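Local coordinates for protein mandelate racemase/muconate lactonizing enzyme (Roseovarius nubinhibens, PDB 2QDD) that is of unknown function but, as a magnesium-dependent member of the mandelate racemase/muconate lactonizing enzyme family, probably carries out an enolase-superfamily type of reaction, at residues H57-A62 / L242-H247; K265-R270 / H292-G297. All coordinates share one frame; numbering follows the deposited sequence. Where two conformers were deposited one is given.

From the N terminus, the chain first lays down the antiparallel sheet and helices of the capping domain, whose loop 57-62 then waits some 180 residues for its partner. Contact 1 closes this long excursion of the chain by setting 57-62 against residues 242-247, which lead out of barrel strand 240-242. Contact 2 opens only afterwards, so the two neither nest nor cross. It spans a short beta-alpha-beta crossover, pairing strand 263-266 with strand 290-293, with helix 274-287 between them in the chain. Contact 1 thus ties the capping domain to the barrel, whereas contact 2 knits adjacent barrel strands. They meet through Asp243, gripped by Lys267 and Arg270, and through Lys267 and Tyr59.

Contact 1. Residues H57-A62 / L242-H247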
loop_
_atom_site.group_PDB
_atom_site.type_symbol
_atom_site.label_atom_id
_atom_site.label_comp_id
_atom_site.label_asym_id
_atom_site.label_seq_id
_atom_site.Cartn_x
_atom_site.Cartn_y
_atom_site.Cartn_z
ATOM N N HIS A 57 -19.866 30.471 -16.507
ATOM C CA HIS A 57 -20.064 29.111 -16.996
ATOM C C HIS A 57 -18.746 28.350 -17.177
ATOM O O HIS A 57 -18.749 27.238 -17.692
ATOM C CB HIS A 57 -20.882 29.113 -18.297
ATOM C CG HIS A 57 -20.353 30.032 -19.354
ATOM N ND1 HIS A 57 -19.263 29.717 -20.138
ATOM C CD2 HIS A 57 -20.768 31.255 -19.761
ATOM C CE1 HIS A 57 -19.023 30.712 -20.976
ATOM N NE2 HIS A 57 -19.922 31.656 -20.769
ATOM N N SER A 58 -17.636 28.951 -16.741
ATOM C CA SER A 58 -16.315 28.363 -16.943
ATOM C C SER A 58 -15.663 27.895 -15.639
ATOM O O SER A 58 -14.680 27.153 -15.662
ATOM C CB SER A 58 -15.402 29.333 -17.704
ATOM O OG SER A 58 -14.731 30.221 -16.829
ATOM N N TYR A 59 -16.219 28.321 -14.508
ATOM C CA TYR A 59 -15.636 28.051 -13.193
ATOM C C TYR A 59 -15.808 26.593 -12.745
ATOM O O TYR A 59 -14.846 25.951 -12.323
ATOM C CB TYR A 59 -16.217 29.017 -12.150
ATOM C CG TYR A 59 -15.697 28.819 -10.746
ATOM C CD1 TYR A 59 -14.347 29.002 -10.442
ATOM C CD2 TYR A 59 -16.559 28.459 -9.718
ATOM C CE1 TYR A 59 -13.871 28.811 -9.147
ATOM C CE2 TYR A 59 -16.095 28.262 -8.422
ATOM C CZ TYR A 59 -14.753 28.438 -8.144
ATOM O OH TYR A 59 -14.302 28.247 -6.855
ATOM N N LEU A 60 -17.038 26.094 -12.843
ATOM C CA LEU A 60 -17.411 24.754 -12.409
ATOM C C LEU A 60 -18.339 24.160 -13.483
ATOM O O LEU A 60 -18.791 24.895 -14.368
ATOM C CB LEU A 60 -18.142 24.830 -11.057
ATOM C CG LEU A 60 -17.308 25.013 -9.789
ATOM C CD1 LEU A 60 -18.216 25.205 -8.598
ATOM C CD2 LEU A 60 -16.314 23.877 -9.545
ATOM N N PRO A 61 -18.614 22.832 -13.430
ATOM C CA PRO A 61 -19.677 22.259 -14.274
ATOM C C PRO A 61 -21.076 22.780 -13.953
ATOM O O PRO A 61 -21.888 22.068 -13.349
ATOM C CB PRO A 61 -19.586 20.755 -13.991
ATOM C CG PRO A 61 -18.235 20.553 -13.428
ATOM C CD PRO A 61 -17.936 21.782 -12.651
ATOM N N ALA A 62 -21.344 24.008 -14.390
ATOM C CA ALA A 62 -22.521 24.772 -13.988
ATOM C C ALA A 62 -22.685 25.970 -14.916
ATOM O O ALA A 62 -21.709 26.635 -15.253
ATOM C CB ALA A 62 -22.376 25.247 -12.553
ATOM N N LEU A 242 -8.479 22.103 -0.255
ATOM C CA LEU A 242 -9.133 21.710 -1.504
ATOM C C LEU A 242 -10.498 22.361 -1.654
ATOM O O LEU A 242 -11.104 22.758 -0.663
ATOM C CB LEU A 242 -9.262 20.194 -1.599
ATOM C CG LEU A 242 -7.958 19.397 -1.658
ATOM C CD1 LEU A 242 -8.290 17.932 -1.754
ATOM C CD2 LEU A 242 -7.072 19.823 -2.817
ATOM N N ASP A 243 -10.970 22.469 -2.899
ATOM C CA ASP A 243 -12.187 23.219 -3.227
ATOM C C ASP A 243 -12.851 22.648 -4.484
ATOM O O ASP A 243 -13.747 21.814 -4.389
ATOM C CB ASP A 243 -11.870 24.721 -3.372
ATOM C CG ASP A 243 -13.121 25.591 -3.604
ATOM O OD1 ASP A 243 -14.263 25.116 -3.416
ATOM O OD2 ASP A 243 -12.951 26.773 -3.973
ATOM N N GLU A 244 -12.394 23.081 -5.656
ATOM C CA GLU A 244 -13.143 22.890 -6.904
ATOM C C GLU A 244 -13.188 21.451 -7.422
ATOM O O GLU A 244 -14.075 21.112 -8.202
ATOM C CB GLU A 244 -12.618 23.827 -7.994
ATOM C CG GLU A 244 -12.904 25.309 -7.730
ATOM C CD GLU A 244 -11.763 26.019 -7.011
ATOM O OE1 GLU A 244 -10.840 25.334 -6.525
ATOM O OE2 GLU A 244 -11.786 27.265 -6.930
ATOM N N CYS A 245 -12.244 20.612 -6.990
ATOM C CA CYS A 245 -12.203 19.211 -7.419
ATOM C C CYS A 245 -13.189 18.312 -6.673
ATOM O O CYS A 245 -13.330 17.135 -7.004
ATOM C CB CYS A 245 -10.778 18.638 -7.350
ATOM S SG CYS A 245 -9.991 18.671 -5.711
ATOM N N LEU A 246 -13.871 18.869 -5.675
ATOM C CA LEU A 246 -14.711 18.085 -4.777
ATOM C C LEU A 246 -16.197 18.224 -5.117
ATOM O O LEU A 246 -16.881 19.111 -4.615
ATOM C CB LEU A 246 -14.465 18.504 -3.328
ATOM C CG LEU A 246 -13.049 18.438 -2.762
ATOM C CD1 LEU A 246 -12.973 19.378 -1.583
ATOM C CD2 LEU A 246 -12.679 17.020 -2.354
ATOM N N HIS A 247 -16.692 17.339 -5.966
ATOM C CA HIS A 247 -18.026 17.501 -6.533
ATOM C C HIS A 247 -19.095 16.767 -5.730
ATOM O O HIS A 247 -20.261 17.168 -5.731
ATOM C CB HIS A 247 -18.044 17.063 -8.002
ATOM C CG HIS A 247 -17.119 17.856 -8.874
ATOM N ND1 HIS A 247 -17.380 19.158 -9.245
ATOM C CD2 HIS A 247 -15.930 17.535 -9.436
ATOM C CE1 HIS A 247 -16.393 19.603 -10.001
ATOM N NE2 HIS A 247 -15.500 18.638 -10.134
HETATM O O HOH W 1 -15.597 25.964 -5.713
#
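Here a loop of the capping domain meets the metal-binding end of the barrel, as expected in the enolase superfamily, where this domain closes over the active site. Residues 242-247 carry Asp243 and Glu244, two of the Mg(2+) ligands with Asp196 and Glu220, although no metal is bound to this chain. A type I turn from Asp243 to Leu246, held by Leu246 N to Asp243 O (3.2 Å), presents both acids. Tyr59, its CG anti to the backbone N (chi1 179°), reaches across from loop 57-62 and donates its OH to Glu244 OE2 at 2.7 Å. The hydroxyl meets this oxygen from above the carboxylate plane, while the carboxylate stands steeply to the ring (79°) with OE2 at the ring edge. A bend at chi2 (93°) turns the Glu244 carboxylate to this position. Water 1 donates to Tyr59 OH at 2.9 Å and to Asp243 OD1 at 2.8 Å, and Lys267 NZ also bonds the hydroxyl, so three partners grip it. Asp243 is held by salt bridges from OD1 to Arg270 and from OD2 to Lys267; these cations would be expected to offset the repulsion from nearby Glu220. Farther along loop 57-62 the contact is van der Waals packing: Leu60 CD2 packs on Glu244 CB (4.0 Å), and Pro61, centre of an inverse gamma turn, meets His247 tip to tip, Pro61 CD lying 3.8 Å from His247 CE1. His57 of the capping loop reaches the second subunit, where its ND1 bonds Gln96 O of that chain. The Leu242 side chain touches both helix 226-233 and helix 249-258, and its backbone bonds to strand 263-266.

Contact 2. Residues K265-R270 / H292-G297; sequences KIKPNR and HIEDVG
Strands 263-266 and 290-293, neighbours in the enolase-type (beta/alpha)8 barrel, run parallel, with Ile266 N bonded to His292 O (2.8 Å) and Glu294 N to Ile266 O (3.3 Å), both nearly along the C=O axes. Lysines at the C-terminal end of strand 263-266 back the Mg(2+) ligands Asp243 and Glu220. Lys265 and His292 occupy one sheet face, where Lys265 CG rests on His292 CB at 3.8 Å and the extended lysine chain runs on obliquely past the ring. Its NZ makes a weak salt bridge to Glu294 OE2 (3.5 Å), its stronger partner being Glu220. Glu294 CG sits in the crowded position between backbone N and carbonyl carbon (chi1 57°), which lays its chain alongside that of Lys267. Water 3 links Lys267 NZ, Glu294 OE2 and Asp295 O, while NZ itself also bonds Tyr59. Where helix 268-271 begins, Asp295 OD2 accepts Asn269 N through its syn lone pair (3.1 Å) and, weakly, Val296 N. Water 4 joins Asp295 OD1 to Asn269 ND2. An alanine in place of Asp295 would lose the carboxylate and probably loosen the start of the helix against loop 294-297. Val296 CG2 packs against Lys267 CD (3.9 Å) and Asn269 CB. Arg270 NH2 returns to Lys265 O at 2.8 Å, from above the carbonyl plane, while its NH1 bonds Leu246 O. On the opposite sheet face Ile266 and Ile293 lie side by side, CD1 to CD1 3.9 Å, against helix 274-287, with Ile293 also on helix 300-311; Lys265 and His292 instead touch Met241 of strand 240-242.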
loop_
_atom_site.group_PDB
_atom_site.type_symbol
_atom_site.label_atom_id
_atom_site.label_comp_id
_atom_site.label_asym_id
_atom_site.label_seq_id
_atom_site.Cartn_x
_atom_site.Cartn_y
_atom_site.Cartn_z
ATOM N N LYS A 265 -12.956 23.723 1.266
ATOM C CA LYS A 265 -14.088 24.636 1.104
ATOM C C LYS A 265 -15.350 23.852 0.806
ATOM O O LYS A 265 -15.325 22.904 0.018
ATOM C CB LYS A 265 -13.843 25.621 -0.040
ATOM C CG LYS A 265 -12.767 26.643 0.236
ATOM C CD LYS A 265 -12.921 27.837 -0.676
ATOM C CE LYS A 265 -12.231 29.053 -0.103
ATOM N NZ LYS A 265 -12.027 30.119 -1.122
ATOM N N ILE A 266 -16.451 24.243 1.440
ATOM C CA ILE A 266 -17.761 23.681 1.113
ATOM C C ILE A 266 -18.663 24.746 0.494
ATOM O O ILE A 266 -18.867 25.820 1.071
ATOM C CB ILE A 266 -18.461 23.040 2.336
ATOM C CG1 ILE A 266 -17.480 22.163 3.121
ATOM C CG2 ILE A 266 -19.672 22.217 1.889
ATOM C CD1 ILE A 266 -17.924 21.901 4.517
ATOM N N LYS A 267 -19.178 24.441 -0.696
ATOM C CA LYS A 267 -20.023 25.360 -1.443
ATOM C C LYS A 267 -21.248 24.615 -1.949
ATOM O O LYS A 267 -21.112 23.725 -2.784
ATOM C CB LYS A 267 -19.248 25.976 -2.615
ATOM C CG LYS A 267 -18.064 26.823 -2.189
ATOM C CD LYS A 267 -17.456 27.547 -3.344
ATOM C CE LYS A 267 -16.052 27.975 -2.993
ATOM N NZ LYS A 267 -15.408 28.637 -4.158
ATOM N N PRO A 268 -22.444 24.971 -1.441
ATOM C CA PRO A 268 -23.708 24.294 -1.758
ATOM C C PRO A 268 -23.991 24.115 -3.257
ATOM O O PRO A 268 -24.457 23.049 -3.660
ATOM C CB PRO A 268 -24.763 25.204 -1.120
ATOM C CG PRO A 268 -24.057 25.867 -0.006
ATOM C CD PRO A 268 -22.650 26.075 -0.483
ATOM N N ASN A 269 -23.692 25.133 -4.067
ATOM C CA ASN A 269 -23.868 25.036 -5.516
ATOM C C ASN A 269 -22.918 24.063 -6.222
ATOM O O ASN A 269 -23.229 23.567 -7.299
ATOM C CB ASN A 269 -23.841 26.417 -6.184
ATOM C CG ASN A 269 -24.635 26.452 -7.501
ATOM O OD1 ASN A 269 -24.060 26.418 -8.586
ATOM N ND2 ASN A 269 -25.958 26.509 -7.398
ATOM N N ARG A 270 -21.768 23.785 -5.612
ATOM C CA ARG A 270 -20.890 22.707 -6.075
ATOM C C ARG A 270 -21.360 21.311 -5.636
ATOM O O ARG A 270 -21.305 20.359 -6.422
ATOM C CB ARG A 270 -19.438 22.964 -5.659
ATOM C CG ARG A 270 -18.449 21.884 -6.095
ATOM C CD ARG A 270 -16.973 22.276 -5.917
ATOM N NE ARG A 270 -16.682 23.102 -4.739
ATOM C CZ ARG A 270 -16.601 22.665 -3.481
ATOM N NH1 ARG A 270 -16.808 21.391 -3.183
ATOM N NH2 ARG A 270 -16.308 23.518 -2.508
ATOM N N HIS A 292 -13.756 26.437 5.002
ATOM C CA HIS A 292 -14.436 27.665 4.564
ATOM C C HIS A 292 -15.811 27.283 4.039
ATOM O O HIS A 292 -15.929 26.409 3.189
ATOM C CB HIS A 292 -13.674 28.375 3.439
ATOM C CG HIS A 292 -12.331 28.896 3.837
ATOM N ND1 HIS A 292 -12.157 30.104 4.475
ATOM C CD2 HIS A 292 -11.091 28.385 3.663
ATOM C CE1 HIS A 292 -10.871 30.308 4.690
ATOM N NE2 HIS A 292 -10.202 29.277 4.208
ATOM N N ILE A 293 -16.853 27.922 4.558
ATOM C CA ILE A 293 -18.216 27.623 4.125
ATOM C C ILE A 293 -18.898 28.880 3.585
ATOM O O ILE A 293 -19.164 29.832 4.321
ATOM C CB ILE A 293 -19.055 26.929 5.231
ATOM C CG1 ILE A 293 -18.366 25.630 5.694
ATOM C CG2 ILE A 293 -20.467 26.668 4.734
ATOM C CD1 ILE A 293 -19.113 24.840 6.756
ATOM N N GLU A 294 -19.167 28.850 2.283
ATOM C CA GLU A 294 -19.579 30.005 1.488
ATOM C C GLU A 294 -20.308 29.453 0.266
ATOM O O GLU A 294 -20.375 28.244 0.097
ATOM C CB GLU A 294 -18.352 30.802 1.052
ATOM C CG GLU A 294 -17.320 29.997 0.261
ATOM C CD GLU A 294 -15.957 30.653 0.262
ATOM O OE1 GLU A 294 -15.438 30.954 1.360
ATOM O OE2 GLU A 294 -15.405 30.876 -0.839
ATOM N N ASP A 295 -20.861 30.308 -0.587
ATOM C CA ASP A 295 -21.300 29.810 -1.884
ATOM C C ASP A 295 -20.461 30.338 -3.040
ATOM O O ASP A 295 -19.546 31.145 -2.841
ATOM C CB ASP A 295 -22.814 29.979 -2.103
ATOM C CG ASP A 295 -23.422 28.851 -2.963
ATOM O OD1 ASP A 295 -24.660 28.810 -3.140
ATOM O OD2 ASP A 295 -22.656 28.006 -3.478
ATOM N N VAL A 296 -20.773 29.854 -4.239
ATOM C CA VAL A 296 -19.964 30.036 -5.445
ATOM C C VAL A 296 -20.094 31.476 -5.946
ATOM O O VAL A 296 -19.135 32.057 -6.459
ATOM C CB VAL A 296 -20.410 29.024 -6.543
ATOM C CG1 VAL A 296 -19.666 29.242 -7.844
ATOM C CG2 VAL A 296 -20.203 27.599 -6.062
ATOM N N GLY A 297 -21.281 32.047 -5.777
ATOM C CA GLY A 297 -21.515 33.445 -6.105
ATOM C C GLY A 297 -22.961 33.843 -5.919
ATOM O O GLY A 297 -23.791 33.036 -5.483
HETATM O O HOH W 2 -12.944 32.054 1.371
HETATM O O HOH W 3 -16.864 31.114 -3.155
HETATM O O HOH W 4 -26.826 27.409 -4.615
#